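Local coordinates for PBP5 (Haemophilus influenzae, PDB 3A3J), which removes C-terminal D-alanyl residues from the sugar-peptide precursors of the bacterial cell wall, as a serine-type D-alanyl-D-alanine carboxypeptidase, at residues 15-20 with 157-162; 136-141 with 145-150; 299-304 with 328-333. All coordinates share one frame; numbering follows the deposited sequence.

Overall arrangement
From the N terminus, strand 11-16 runs into the turn that supplies the first half of contact 1; the chain then travels through several helices and long loops before helix 151-164 returns to close that long loop. Contact 2 falls within the same excursion, as a short loop of its own, and the two meet where Ile157 CD1 packs against Phe136 CZ at 4.2 Å. Contact 1 fixes the end of strand 11-16, in the five-stranded antiparallel sheet, against helix 151-164; contact 2 folds the loop before that helix beside the active site. Contact 3 follows later in the C-terminal domain, linking strands 299-304 and 329-338, its centre about 40 Å from that of contact 2 and with no touch to either.

Contact 1: 15-20 with 157-162; sequences MDYNSG and IGAHII
Tyr17 and Ala159 bring the two backbones nearest, their CA atoms 6.3 Å apart, where the end of strand 11-16 breaks into a turn beside one side of helix 151-164. Asp16 shapes that turn: its OD2 takes the N-H of Asn18 as an Asx turn and that of Ser19 as an Asx motif, and Gly20 N bonds back to Asp16 O. The side chains that meet across the two segments do so mainly by apolar contact. The Tyr17 ring leaves with CG anti to the backbone N (chi1 164°) and reaches the helix, its CE1 edge lying in plane with the carbonyl oxygen of Ala159 at 3.5 Å. The same CE1 meets CG2 of Ile162 at 3.6 Å, and that methyl also lies against CZ and OH. Ala159 CB touches both Tyr17 CD1 at 4.0 Å and, coming from the strand, Met15 CE at 3.8 Å; a bend at chi3 of Met15 turns the methyl toward it. Arg163, next on the helix, adds a cation-pi contact to the Tyr17 ring and a hydrogen bond from NH2 to Tyr17 O. Strand 224-232 pairs with Met15 and Tyr17 and touches Ala159 and Ile162, while helix 38-51 packs against Ile157, His160 and Ile161.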
# COMPACT_ATOMS: atom_id res chain seq x y z
N MET A 15 -3.20 -4.38 -8.52
CA MET A 15 -3.10 -2.95 -8.78
C MET A 15 -1.64 -2.64 -9.01
O MET A 15 -0.80 -3.19 -8.33
CB MET A 15 -3.68 -2.14 -7.57
CG MET A 15 -3.14 -0.72 -7.42
SD MET A 15 -3.46 0.18 -5.82
CE MET A 15 -1.84 0.44 -5.20
N ASP A 16 -1.32 -1.78 -9.97
CA ASP A 16 0.03 -1.31 -10.17
C ASP A 16 0.34 -0.31 -9.07
O ASP A 16 -0.43 0.64 -8.84
CB ASP A 16 0.17 -0.57 -11.54
CG ASP A 16 1.57 -0.10 -11.79
OD1 ASP A 16 2.42 -0.83 -12.40
OD2 ASP A 16 1.90 0.99 -11.32
N TYR A 17 1.48 -0.51 -8.41
CA TYR A 17 1.86 0.34 -7.27
C TYR A 17 2.08 1.78 -7.77
O TYR A 17 1.85 2.77 -7.05
CB TYR A 17 3.15 -0.18 -6.70
CG TYR A 17 3.91 0.76 -5.77
CD1 TYR A 17 3.42 1.06 -4.45
CD2 TYR A 17 5.10 1.34 -6.18
CE1 TYR A 17 4.14 1.92 -3.58
CE2 TYR A 17 5.81 2.22 -5.35
CZ TYR A 17 5.32 2.49 -4.05
OH TYR A 17 6.05 3.32 -3.27
N ASN A 18 2.57 1.92 -8.99
CA ASN A 18 3.15 3.20 -9.35
C ASN A 18 2.12 4.12 -9.90
O ASN A 18 2.23 5.30 -9.72
CB ASN A 18 4.29 3.06 -10.29
CG ASN A 18 5.57 2.73 -9.59
OD1 ASN A 18 6.10 1.66 -9.76
ND2 ASN A 18 6.09 3.66 -8.85
N SER A 19 1.06 3.58 -10.47
CA SER A 19 0.08 4.38 -11.18
C SER A 19 -1.26 4.29 -10.50
O SER A 19 -2.13 5.13 -10.72
CB SER A 19 -0.05 3.82 -12.61
OG SER A 19 -0.75 2.57 -12.61
N GLY A 20 -1.43 3.24 -9.66
CA GLY A 20 -2.61 3.08 -8.82
C GLY A 20 -3.71 2.43 -9.60
O GLY A 20 -4.82 2.28 -9.12
N ILE A 157 -3.54 0.42 1.64
CA ILE A 157 -2.69 0.43 2.90
C ILE A 157 -1.34 -0.11 2.60
O ILE A 157 -0.31 0.44 3.01
CB ILE A 157 -3.35 -0.41 4.12
CG1 ILE A 157 -4.66 0.26 4.55
CG2 ILE A 157 -2.34 -0.54 5.25
CD1 ILE A 157 -5.67 -0.58 5.35
N GLY A 158 -1.29 -1.19 1.82
CA GLY A 158 0.09 -1.79 1.59
C GLY A 158 0.87 -0.80 0.72
O GLY A 158 2.07 -0.61 0.88
N ALA A 159 0.22 -0.10 -0.21
CA ALA A 159 1.07 0.88 -1.02
C ALA A 159 1.69 1.97 -0.18
O ALA A 159 2.83 2.46 -0.41
CB ALA A 159 0.21 1.51 -2.15
N HIS A 160 0.93 2.39 0.85
CA HIS A 160 1.42 3.46 1.77
C HIS A 160 2.56 2.97 2.60
O HIS A 160 3.51 3.70 2.85
CB HIS A 160 0.31 3.91 2.72
CG HIS A 160 -0.51 5.04 2.16
ND1 HIS A 160 0.00 6.31 2.00
CD2 HIS A 160 -1.78 5.08 1.69
CE1 HIS A 160 -0.94 7.10 1.50
NE2 HIS A 160 -2.03 6.37 1.27
N ILE A 161 2.49 1.73 3.08
CA ILE A 161 3.70 1.19 3.71
C ILE A 161 4.90 1.17 2.77
O ILE A 161 6.02 1.57 3.12
CB ILE A 161 3.45 -0.34 4.19
CG1 ILE A 161 2.35 -0.40 5.30
CG2 ILE A 161 4.77 -0.95 4.64
CD1 ILE A 161 1.58 -1.71 5.36
N ILE A 162 4.71 0.61 1.58
CA ILE A 162 5.84 0.57 0.66
C ILE A 162 6.32 1.98 0.33
O ILE A 162 7.51 2.27 0.32
CB ILE A 162 5.43 -0.18 -0.66
CG1 ILE A 162 5.11 -1.66 -0.29
CG2 ILE A 162 6.56 -0.01 -1.74
CD1 ILE A 162 4.24 -2.40 -1.30

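Contact 2: 136-141 with 145-150; sequences FTTPHG and PNQYSS
An ST motif at Thr138 and the side-chain amide of Gln147 shape the loop that leads from helix 115-128 to helix 151-164, close to the active site of this S11-family peptidase. His140 O receives a hydrogen bond from NZ of Lys39, the probable proton acceptor, and Gly141 lies about 6 Å from the side chain of Ser36, the likely acylated serine. Gln147 swings CG directly away from its backbone N (chi1 -178°), and the chain beyond runs extended, carrying the buried amide to the opposing backbone. Its OE1 is gripped by Thr137 N at 2.9 Å, arriving from above the carbonyl plane, and by the hydroxyl of Thr138 at 2.8 Å, which lies in that plane on a lone pair. Thr138 N adds a weak third bond. Phe136 turns its ring edge to the same oxygen, ring and amide planes 72° apart. Thr137, crossing Gln147 at a slant, sets OG1 3.3 Å from Gln147 CD but finds its polar partner in Asp144 OD2, and its CG2 methyl rests on Asn146 CB at 3.9 Å. Having given its proton to Gln147, Thr138 OG1 accepts the N-H of Gly141 at 2.8 Å, with an angle of 151° at the hydrogen.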
# COMPACT_ATOMS: atom_id res chain seq x y z
N PHE A 136 -11.06 -0.28 12.13
CA PHE A 136 -10.34 -1.14 13.07
C PHE A 136 -10.89 -0.96 14.48
O PHE A 136 -11.22 0.15 14.92
CB PHE A 136 -8.85 -0.84 13.04
CG PHE A 136 -8.23 -1.08 11.70
CD1 PHE A 136 -8.15 -2.38 11.18
CD2 PHE A 136 -7.78 -0.03 10.92
CE1 PHE A 136 -7.59 -2.62 9.93
CE2 PHE A 136 -7.23 -0.29 9.63
CZ PHE A 136 -7.13 -1.56 9.16
N THR A 137 -10.92 -2.07 15.21
CA THR A 137 -11.25 -2.04 16.64
C THR A 137 -10.11 -2.60 17.51
O THR A 137 -10.25 -2.57 18.69
CB THR A 137 -12.49 -2.89 16.93
OG1 THR A 137 -12.25 -4.22 16.47
CG2 THR A 137 -13.83 -2.33 16.28
N THR A 138 -8.99 -3.08 16.93
CA THR A 138 -7.95 -3.79 17.66
C THR A 138 -6.67 -3.53 16.95
O THR A 138 -6.68 -3.18 15.77
CB THR A 138 -8.14 -5.34 17.60
OG1 THR A 138 -8.03 -5.80 16.23
CG2 THR A 138 -9.49 -5.79 18.21
N PRO A 139 -5.54 -3.74 17.63
CA PRO A 139 -4.29 -3.63 16.88
C PRO A 139 -3.85 -4.99 16.22
O PRO A 139 -2.87 -5.01 15.44
CB PRO A 139 -3.30 -3.18 17.94
CG PRO A 139 -3.81 -3.79 19.22
CD PRO A 139 -5.31 -3.99 19.08
N HIS A 140 -4.61 -6.07 16.45
CA HIS A 140 -4.18 -7.36 15.96
C HIS A 140 -5.10 -8.02 14.96
O HIS A 140 -4.66 -8.93 14.29
CB HIS A 140 -3.98 -8.32 17.15
CG HIS A 140 -5.04 -8.22 18.21
ND1 HIS A 140 -6.37 -8.52 17.98
CD2 HIS A 140 -4.96 -7.86 19.53
CE1 HIS A 140 -7.07 -8.35 19.09
NE2 HIS A 140 -6.23 -7.96 20.05
N GLY A 141 -6.39 -7.68 14.95
CA GLY A 141 -7.28 -8.21 13.91
C GLY A 141 -8.20 -9.34 14.34
O GLY A 141 -8.85 -9.98 13.50
N PRO A 145 -17.49 -8.07 14.45
CA PRO A 145 -18.17 -7.58 13.22
C PRO A 145 -18.06 -6.07 12.94
O PRO A 145 -18.44 -5.62 11.87
CB PRO A 145 -19.63 -8.03 13.42
CG PRO A 145 -19.80 -8.10 14.95
CD PRO A 145 -18.43 -8.47 15.52
N ASN A 146 -17.50 -5.30 13.85
CA ASN A 146 -17.33 -3.87 13.65
C ASN A 146 -15.96 -3.56 13.06
O ASN A 146 -15.57 -2.37 12.86
CB ASN A 146 -17.44 -3.14 14.98
CG ASN A 146 -18.82 -3.25 15.59
OD1 ASN A 146 -19.82 -3.37 14.87
ND2 ASN A 146 -18.89 -3.24 16.92
N GLN A 147 -15.22 -4.63 12.82
CA GLN A 147 -13.87 -4.49 12.30
C GLN A 147 -13.75 -5.18 10.94
O GLN A 147 -13.99 -6.41 10.82
CB GLN A 147 -12.89 -5.08 13.31
CG GLN A 147 -11.50 -4.94 12.86
CD GLN A 147 -10.54 -5.36 13.88
OE1 GLN A 147 -9.72 -4.56 14.30
NE2 GLN A 147 -10.56 -6.66 14.27
N TYR A 148 -13.42 -4.39 9.89
CA TYR A 148 -13.59 -4.85 8.49
C TYR A 148 -12.64 -4.05 7.63
O TYR A 148 -12.11 -2.99 8.04
CB TYR A 148 -15.06 -4.67 7.93
CG TYR A 148 -15.61 -3.27 8.16
CD1 TYR A 148 -15.33 -2.24 7.28
CD2 TYR A 148 -16.32 -2.96 9.35
CE1 TYR A 148 -15.77 -0.94 7.53
CE2 TYR A 148 -16.77 -1.69 9.60
CZ TYR A 148 -16.49 -0.69 8.69
OH TYR A 148 -16.89 0.56 8.91
N SER A 149 -12.38 -4.59 6.45
CA SER A 149 -11.61 -3.85 5.48
C SER A 149 -12.10 -4.39 4.16
O SER A 149 -13.13 -5.12 4.09
CB SER A 149 -10.10 -4.05 5.65
OG SER A 149 -9.35 -3.06 4.92
N SER A 150 -11.35 -4.08 3.13
CA SER A 150 -11.67 -4.63 1.79
C SER A 150 -10.36 -4.81 1.00
O SER A 150 -9.29 -4.25 1.36
CB SER A 150 -12.62 -3.66 1.08
OG SER A 150 -11.82 -2.59 0.60

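Contact 3: 299-304 with 328-333; sequences KARYEL and GKDIAS
This is a surface salt bridge in the C-terminal domain, thrown by Arg301 of strand 299-304 to Asp330 of strand 329-338 over the strand that separates them in the sheet. The two backbones stay well apart, with 9.1 Å between the CA atoms of Lys299 and Gly328, the nearest pair, so the reach comes mainly from the long side chain of Arg301. It starts with CG between its backbone N and carbonyl carbon (chi1 59°), then runs extended from CG to NE, and this brings the guanidinium over to the carboxylate. There the two groups meet end-on. Arg301 NH2 binds OD2 of Asp330 at 2.8 Å, while NH1 binds OD1 at 3.2 Å, and both bonds are almost straight. Each oxygen is met on its syn side, and both lie in or very near the guanidinium plane; the carboxylate is turned from that plane by 27°. A second salt bridge, to OE2 of Glu303 two residues along the strand, makes the three residues a small network: this oxygen takes the N-H of Arg301 NE at 2.6 Å, nearly in line with its own C-O bond, and has a weak bond from NH2 as well. NE, NH1 and NH2 are thus all engaged, which limits rotation of the guanidinium, and the positive charge probably eases the proximity of the two acids; Glu303 OE2 and Asp330 OD2 remain 5.8 Å apart. Lys299 contributes less: its chain bends at chi2 and ends near CA of Gly328, though the position of NZ is uncertain. The intervening strand is 318-326, which bonds through its backbone to Lys299 and Arg301 on one side and, on the other, to strand 329-338, where a classic beta bulge sets Ile331 and Ala332 together opposite Tyr324. The side chain of Asp330 rests on Val323 and Ala325 of the same middle strand.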
# COMPACT_ATOMS: atom_id res chain seq x y z
N LYS A 299 -0.77 8.22 -27.38
CA LYS A 299 -0.67 9.60 -27.86
C LYS A 299 -1.20 10.61 -26.83
O LYS A 299 -2.32 10.48 -26.34
CB LYS A 299 -1.29 9.82 -29.28
CG LYS A 299 -2.41 8.82 -29.79
CD LYS A 299 -3.85 9.46 -29.69
CE LYS A 299 -5.05 8.51 -30.08
NZ LYS A 299 -6.40 8.94 -29.49
N ALA A 300 -0.39 11.60 -26.49
CA ALA A 300 -0.78 12.56 -25.47
C ALA A 300 -1.35 13.83 -26.09
O ALA A 300 -0.91 14.25 -27.15
CB ALA A 300 0.42 12.89 -24.61
N ARG A 301 -2.30 14.46 -25.44
CA ARG A 301 -2.70 15.77 -25.89
C ARG A 301 -3.18 16.63 -24.71
O ARG A 301 -3.37 16.11 -23.58
CB ARG A 301 -3.81 15.63 -26.90
CG ARG A 301 -4.98 14.92 -26.34
CD ARG A 301 -6.14 15.02 -27.26
NE ARG A 301 -7.35 14.93 -26.50
CZ ARG A 301 -7.85 13.78 -26.09
NH1 ARG A 301 -7.22 12.66 -26.40
NH2 ARG A 301 -8.97 13.74 -25.40
N TYR A 302 -3.41 17.92 -24.98
CA TYR A 302 -3.83 18.84 -23.93
C TYR A 302 -5.30 19.19 -24.02
O TYR A 302 -5.94 18.98 -25.04
CB TYR A 302 -2.98 20.12 -23.92
CG TYR A 302 -1.51 19.85 -23.77
CD1 TYR A 302 -1.06 18.63 -23.32
CD2 TYR A 302 -0.57 20.83 -24.08
CE1 TYR A 302 0.27 18.36 -23.18
CE2 TYR A 302 0.80 20.56 -23.94
CZ TYR A 302 1.20 19.31 -23.48
OH TYR A 302 2.53 18.99 -23.33
N GLU A 303 -5.84 19.68 -22.92
CA GLU A 303 -7.20 20.17 -22.88
C GLU A 303 -7.06 21.29 -21.92
O GLU A 303 -7.36 21.12 -20.73
CB GLU A 303 -8.18 19.16 -22.27
CG GLU A 303 -8.04 17.76 -22.81
CD GLU A 303 -8.70 17.58 -24.14
OE1 GLU A 303 -9.73 18.26 -24.33
OE2 GLU A 303 -8.21 16.79 -24.98
N LEU A 304 -6.55 22.41 -22.39
CA LEU A 304 -6.45 23.52 -21.51
C LEU A 304 -7.87 23.66 -21.05
O LEU A 304 -8.77 23.22 -21.73
CB LEU A 304 -5.93 24.74 -22.23
CG LEU A 304 -4.49 24.47 -22.65
CD1 LEU A 304 -3.83 23.61 -21.57
CD2 LEU A 304 -4.42 23.78 -24.03
N GLY A 328 -7.39 5.06 -30.27
CA GLY A 328 -8.62 5.84 -30.28
C GLY A 328 -9.41 5.94 -28.99
O GLY A 328 -10.50 6.51 -28.98
N LYS A 329 -8.93 5.39 -27.88
CA LYS A 329 -9.66 5.66 -26.64
C LYS A 329 -8.80 6.29 -25.57
O LYS A 329 -7.57 6.08 -25.48
CB LYS A 329 -10.39 4.43 -26.10
CG LYS A 329 -11.30 4.76 -24.89
CD LYS A 329 -12.18 3.55 -24.48
CE LYS A 329 -13.23 3.89 -23.40
NZ LYS A 329 -12.56 4.07 -22.09
N ASP A 330 -9.46 7.09 -24.75
CA ASP A 330 -8.76 7.87 -23.75
C ASP A 330 -8.56 7.07 -22.50
O ASP A 330 -9.49 6.77 -21.77
CB ASP A 330 -9.50 9.16 -23.50
CG ASP A 330 -9.21 10.16 -24.57
OD1 ASP A 330 -8.37 9.82 -25.46
OD2 ASP A 330 -9.78 11.25 -24.49
N ILE A 331 -7.31 6.69 -22.27
CA ILE A 331 -7.07 5.66 -21.32
C ILE A 331 -6.69 6.18 -19.95
O ILE A 331 -6.96 5.51 -18.95
CB ILE A 331 -6.08 4.63 -21.86
CG1 ILE A 331 -4.70 5.23 -22.05
CG2 ILE A 331 -6.60 4.04 -23.21
CD1 ILE A 331 -3.77 4.19 -22.54
N ALA A 332 -6.15 7.39 -19.90
CA ALA A 332 -5.52 7.93 -18.69
C ALA A 332 -5.22 9.43 -18.88
O ALA A 332 -4.81 9.84 -19.95
CB ALA A 332 -4.20 7.20 -18.44
N SER A 333 -5.36 10.21 -17.81
CA SER A 333 -5.13 11.65 -17.87
C SER A 333 -4.36 12.11 -16.63
O SER A 333 -4.07 11.31 -15.76
CB SER A 333 -6.46 12.39 -17.97
OG SER A 333 -6.88 12.84 -16.70